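Side-chain contacts in small ribosomal subunit protein bS6 (Thermotoga maritima, PDB 1VMB), which probably binds 16S ribosomal RNA together with bS18, as a structural component of the small ribosomal subunit: residues R19-M24 and Q88-L93; M63-Y68 and F73-Y78. All blocks are in the same frame, centred on the assembly; numbering follows the deposited sequence. Where two conformers were deposited one is given.

Contact 1 packs residues 88-93, which lead into helix 91-98, on the interior strand 19-27, and contact 2 pairs strand 54-66 with strand 73-85. Their centres lie about 23 Å apart, on opposite sides of the chain's centre, which is about 8 Å from the centre of contact 1 and about 16 Å from that of contact 2. One antiparallel sheet, with strand order 54-66, 73-85, 19-27, 103-110, joins them, since 19-27 and 73-85 are neighbours in it. In the conformer given for Met-24, its CE packs 3.6 Å from Tyr-78 CE2. Along the sequence, contact 2 is nested within the loop that contact 1 closes.

Contact 1 (R19-M24 and Q88-L93); sequences RIYESM and QNLQEL
Leu-90 sets its two methyl groups on the Tyr-21 ring in different ways. CD2 stands over the centre of one face, 4.1 Å from the ring centroid and only 6° off the normal, a well-centred CH-pi contact. Leu-90 CD1 is shifted toward the hydroxyl end, 3.5 Å from Tyr-21 CE2 and 3.7 Å from Tyr-21 OH. With CG anti to the carbonyl carbon (chi1 -65°), the Tyr-21 ring presents this face to Leu-90. Farther along the strand, Leu-93 reaches across with CD2, which lies 3.6 Å from Ser-23 OG and also touches Ser-23 CB. Although a methyl group adjoins it, this oxygen has polar partners: hydrogen bonds join it to Tyr-97 OH and Thr-108 OG1. The contact is the helix-on-sheet packing of a ferredoxin-like beta-alpha-beta-beta-alpha-beta fold, in which Tyr-21 and Ser-23 face the helical layer while Ile-20 on the other face meets Leu-114 of helix 112-122. At the outer end, the extended Arg-19 chain carries NH1 to 4.1 Å from Gln-88 NE2, with guanidinium and amide planes 82° apart; both groups are donors, and they only adjoin. Behind this first shell, Leu-93 rests on Val-43, Ile-47 and Val-51 of helix 33-51. The Tyr-21 ring also meets that of Phe-83, and backbone hydrogen bonds to Phe-83 and Ile-81 fix Tyr-21 and Ser-23 in the sheet.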
# COMPACT_ATOMS: atom_id res chain seq x y z
N ARG A 19 0.00 6.50 -14.46
CA ARG A 19 -0.09 5.07 -14.29
C ARG A 19 -0.78 4.84 -13.00
O ARG A 19 -0.62 5.66 -12.08
CB ARG A 19 1.33 4.50 -14.28
CG ARG A 19 2.08 4.70 -15.62
CD ARG A 19 3.51 4.15 -15.58
NE ARG A 19 4.20 4.35 -16.86
CZ ARG A 19 5.46 3.98 -17.11
NH1 ARG A 19 6.18 3.41 -16.16
NH2 ARG A 19 5.98 4.17 -18.31
N ILE A 20 -1.49 3.72 -12.88
CA ILE A 20 -2.28 3.42 -11.70
C ILE A 20 -1.66 2.24 -10.97
O ILE A 20 -1.38 1.23 -11.58
CB ILE A 20 -3.78 3.09 -12.09
CG1 ILE A 20 -4.45 4.21 -12.87
CG2 ILE A 20 -4.64 2.72 -10.87
CD1 ILE A 20 -5.78 3.84 -13.51
N TYR A 21 -1.48 2.39 -9.66
CA TYR A 21 -0.90 1.34 -8.81
C TYR A 21 -1.74 0.98 -7.63
O TYR A 21 -2.56 1.78 -7.19
CB TYR A 21 0.43 1.87 -8.27
CG TYR A 21 1.42 2.08 -9.37
CD1 TYR A 21 1.48 3.31 -10.06
CD2 TYR A 21 2.29 1.09 -9.76
CE1 TYR A 21 2.38 3.52 -11.10
CE2 TYR A 21 3.17 1.29 -10.79
CZ TYR A 21 3.23 2.50 -11.47
OH TYR A 21 4.13 2.68 -12.52
N GLU A 22 -1.60 -0.27 -7.18
CA GLU A 22 -2.05 -0.68 -5.85
C GLU A 22 -0.86 -1.05 -5.02
O GLU A 22 0.10 -1.65 -5.52
CB GLU A 22 -3.09 -1.80 -5.89
CG GLU A 22 -2.52 -3.11 -6.34
CD GLU A 22 -3.46 -4.26 -6.23
OE1 GLU A 22 -4.71 -4.12 -6.42
OE2 GLU A 22 -2.93 -5.34 -5.94
N SER A 23 -0.92 -0.71 -3.74
CA SER A 23 0.06 -1.21 -2.78
C SER A 23 -0.64 -1.68 -1.56
O SER A 23 -1.36 -0.91 -0.91
CB SER A 23 1.08 -0.12 -2.39
OG SER A 23 2.18 -0.69 -1.68
N MET A 24 -0.46 -2.97 -1.25
CA MET A 24 -1.08 -3.61 -0.09
C MET A 24 0.04 -3.81 0.89
O MET A 24 1.12 -4.34 0.51
CB MET A 24 -1.72 -4.97 -0.43
CG MET A 24 -2.44 -5.63 0.76
SD MET A 24 -2.95 -7.33 0.45
CE MET A 24 -1.55 -8.13 1.20
N GLN A 88 7.97 6.92 -11.86
CA GLN A 88 9.43 7.19 -11.86
C GLN A 88 10.03 7.16 -10.45
O GLN A 88 11.27 7.06 -10.30
CB GLN A 88 9.74 8.53 -12.52
CG GLN A 88 9.36 8.62 -13.98
CD GLN A 88 9.64 7.35 -14.74
OE1 GLN A 88 10.78 7.09 -15.10
NE2 GLN A 88 8.61 6.55 -14.99
N ASN A 89 9.20 7.27 -9.42
CA ASN A 89 9.70 7.31 -8.06
C ASN A 89 9.12 6.23 -7.14
O ASN A 89 9.02 6.40 -5.91
CB ASN A 89 9.56 8.72 -7.48
CG ASN A 89 10.52 9.69 -8.16
OD1 ASN A 89 11.74 9.67 -7.94
ND2 ASN A 89 9.99 10.43 -9.08
N LEU A 90 8.77 5.09 -7.71
CA LEU A 90 8.16 4.04 -6.93
C LEU A 90 9.12 3.50 -5.88
O LEU A 90 8.71 2.96 -4.87
CB LEU A 90 7.72 2.88 -7.78
CG LEU A 90 6.62 3.18 -8.79
CD1 LEU A 90 6.49 1.97 -9.74
CD2 LEU A 90 5.37 3.42 -7.98
N GLN A 91 10.41 3.56 -6.16
CA GLN A 91 11.36 3.07 -5.15
C GLN A 91 11.28 3.77 -3.79
O GLN A 91 11.69 3.19 -2.75
CB GLN A 91 12.78 3.19 -5.68
CG GLN A 91 13.26 4.62 -5.72
CD GLN A 91 12.77 5.47 -6.93
OE1 GLN A 91 12.06 4.97 -7.86
NE2 GLN A 91 13.21 6.74 -6.94
N GLU A 92 10.74 5.00 -3.76
CA GLU A 92 10.54 5.72 -2.52
C GLU A 92 9.62 4.94 -1.58
O GLU A 92 9.81 4.89 -0.37
CB GLU A 92 9.98 7.13 -2.78
CG GLU A 92 10.92 8.04 -3.51
CD GLU A 92 12.10 8.54 -2.69
OE1 GLU A 92 12.17 8.33 -1.46
OE2 GLU A 92 12.95 9.17 -3.32
N LEU A 93 8.60 4.33 -2.15
CA LEU A 93 7.68 3.54 -1.35
C LEU A 93 8.30 2.23 -0.95
O LEU A 93 8.28 1.85 0.22
CB LEU A 93 6.40 3.34 -2.13
CG LEU A 93 5.34 2.45 -1.49
CD1 LEU A 93 4.82 3.04 -0.20
CD2 LEU A 93 4.17 2.23 -2.45

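Contact 2 (M63-Y68 and F73-Y78); sequences MRKFAY and FNEGDY
Asn-74 O is approached by two neighbours on the other strand: Phe-66 N donates a hydrogen bond of 2.8 Å, straight at the hydrogen (164°) but arriving from above the carbonyl plane, and Lys-65 CA adds a CA-H...O contact. Next in line, Arg-64 and Gly-76 form an antiparallel hydrogen-bonded pair, with Arg-64 N to Gly-76 O at 2.9 Å and Gly-76 N to Arg-64 O at 3.1 Å. Non-hydrogen-bonded pairs flank it, Met-63 with Asp-77 and Lys-65 with Glu-75, in the beta-hairpin formed by strands 54-66 and 73-85, the second and third of the ferredoxin-like fold. The Phe-66 ring folds back over the partner strand: Glu-75 CA lies over one face, Phe-73 O and Tyr-78 OH lie at the edge in its plane, and Phe-66 CZ comes within 3.5 Å of Gly-76 N, where a CB on the glycine would clash with it. An alanine in place of Phe-66 would probably leave Gly-76 and the Tyr-78 hydroxyl end without this cover and open a gap toward Ile-26 and Ile-104. Arg-64 crosses Tyr-78 at about a right angle, its CD over one ring face 3.8 Å from the centroid; the bend at chi3 (82°) carries the guanidinium onward, where any cation-pi attraction is weak. On the other face of the sheet, Glu-75 extends its carboxylate across Met-63, with OE1 3.4 Å from Met-63 CG. Lys-65 NZ stands 3.7 Å from the same Glu-75 OE1, a long salt bridge, while Asp-77 is engaged by Arg-36 and Arg-60. The three backbone bonds are consistent with this register, and the long Lys-65 to Glu-75 salt bridge is likely to add only a modest attraction.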
# COMPACT_ATOMS: atom_id res chain seq x y z
N MET A 63 -7.87 -6.46 10.54
CA MET A 63 -7.14 -7.71 10.90
C MET A 63 -7.67 -8.92 10.13
O MET A 63 -8.88 -9.12 10.00
CB MET A 63 -7.21 -7.94 12.44
CG MET A 63 -6.04 -8.88 12.97
SD MET A 63 -4.41 -8.11 13.01
CE MET A 63 -4.60 -6.90 14.28
N ARG A 64 -6.78 -9.68 9.52
CA ARG A 64 -7.13 -10.90 8.81
C ARG A 64 -6.13 -12.05 9.08
O ARG A 64 -4.94 -11.79 9.21
CB ARG A 64 -7.14 -10.66 7.32
CG ARG A 64 -8.05 -9.54 6.85
CD ARG A 64 -7.94 -9.30 5.34
NE ARG A 64 -8.76 -10.26 4.60
CZ ARG A 64 -8.80 -10.37 3.28
NH1 ARG A 64 -8.02 -9.62 2.52
NH2 ARG A 64 -9.62 -11.26 2.71
N LYS A 65 -6.62 -13.29 9.16
CA LYS A 65 -5.76 -14.47 9.42
C LYS A 65 -5.05 -14.86 8.14
O LYS A 65 -5.66 -14.77 7.08
CB LYS A 65 -6.57 -15.67 9.93
CG LYS A 65 -7.19 -15.47 11.28
CD LYS A 65 -6.12 -15.29 12.36
CE LYS A 65 -6.63 -15.53 13.79
NZ LYS A 65 -5.50 -15.74 14.76
N PHE A 66 -3.78 -15.30 8.25
CA PHE A 66 -3.03 -15.89 7.13
C PHE A 66 -3.28 -17.38 6.99
O PHE A 66 -3.68 -18.03 7.93
CB PHE A 66 -1.52 -15.71 7.38
CG PHE A 66 -1.10 -14.30 7.74
CD1 PHE A 66 -1.59 -13.20 7.03
CD2 PHE A 66 -0.16 -14.07 8.75
CE1 PHE A 66 -1.18 -11.91 7.36
CE2 PHE A 66 0.26 -12.81 9.07
CZ PHE A 66 -0.24 -11.72 8.37
N ALA A 67 -2.98 -17.94 5.81
CA ALA A 67 -3.07 -19.37 5.62
C ALA A 67 -2.06 -20.14 6.47
O ALA A 67 -2.38 -21.21 7.00
CB ALA A 67 -2.89 -19.72 4.11
N TYR A 68 -0.86 -19.58 6.58
CA TYR A 68 0.25 -20.09 7.39
C TYR A 68 1.02 -18.82 7.82
O TYR A 68 0.81 -17.77 7.25
CB TYR A 68 1.19 -20.99 6.59
CG TYR A 68 0.53 -22.18 5.92
CD1 TYR A 68 0.34 -23.37 6.61
CD2 TYR A 68 0.07 -22.09 4.61
CE1 TYR A 68 -0.31 -24.46 5.99
CE2 TYR A 68 -0.55 -23.14 4.00
CZ TYR A 68 -0.75 -24.33 4.66
OH TYR A 68 -1.34 -25.40 4.04
N PHE A 73 3.87 -14.49 12.72
CA PHE A 73 2.48 -14.10 13.05
C PHE A 73 1.48 -14.91 12.23
O PHE A 73 1.77 -15.32 11.08
CB PHE A 73 2.25 -12.61 12.80
CG PHE A 73 3.18 -11.73 13.61
CD1 PHE A 73 2.99 -11.60 14.97
CD2 PHE A 73 4.26 -11.08 12.99
CE1 PHE A 73 3.82 -10.80 15.74
CE2 PHE A 73 5.09 -10.25 13.75
CZ PHE A 73 4.88 -10.13 15.12
N ASN A 74 0.29 -15.07 12.79
CA ASN A 74 -0.78 -15.83 12.14
C ASN A 74 -1.88 -14.92 11.56
O ASN A 74 -2.81 -15.41 10.92
CB ASN A 74 -1.38 -16.77 13.16
CG ASN A 74 -0.35 -17.75 13.71
OD1 ASN A 74 0.30 -18.48 12.94
ND2 ASN A 74 -0.21 -17.79 15.01
N GLU A 75 -1.78 -13.62 11.81
CA GLU A 75 -2.71 -12.60 11.32
C GLU A 75 -2.02 -11.27 11.25
O GLU A 75 -0.96 -11.09 11.78
CB GLU A 75 -3.89 -12.45 12.28
CG GLU A 75 -3.46 -12.04 13.68
CD GLU A 75 -4.62 -11.89 14.65
OE1 GLU A 75 -5.80 -12.06 14.22
OE2 GLU A 75 -4.35 -11.60 15.86
N GLY A 76 -2.62 -10.32 10.55
CA GLY A 76 -2.02 -8.99 10.42
C GLY A 76 -3.06 -8.02 9.91
O GLY A 76 -4.16 -8.44 9.54
N ASP A 77 -2.72 -6.71 10.00
CA ASP A 77 -3.72 -5.66 9.72
C ASP A 77 -3.46 -5.18 8.30
O ASP A 77 -2.42 -4.61 8.03
CB ASP A 77 -3.56 -4.54 10.75
CG ASP A 77 -4.59 -3.46 10.61
OD1 ASP A 77 -5.32 -3.44 9.61
OD2 ASP A 77 -4.78 -2.61 11.53
N TYR A 78 -4.43 -5.44 7.43
CA TYR A 78 -4.30 -5.15 5.97
C TYR A 78 -4.80 -3.76 5.61
O TYR A 78 -5.94 -3.35 6.02
CB TYR A 78 -5.13 -6.15 5.16
CG TYR A 78 -4.59 -7.57 4.96
CD1 TYR A 78 -4.43 -8.43 6.03
CD2 TYR A 78 -4.36 -8.09 3.70
CE1 TYR A 78 -4.07 -9.73 5.85
CE2 TYR A 78 -3.98 -9.42 3.49
CZ TYR A 78 -3.80 -10.23 4.57
OH TYR A 78 -3.48 -11.58 4.45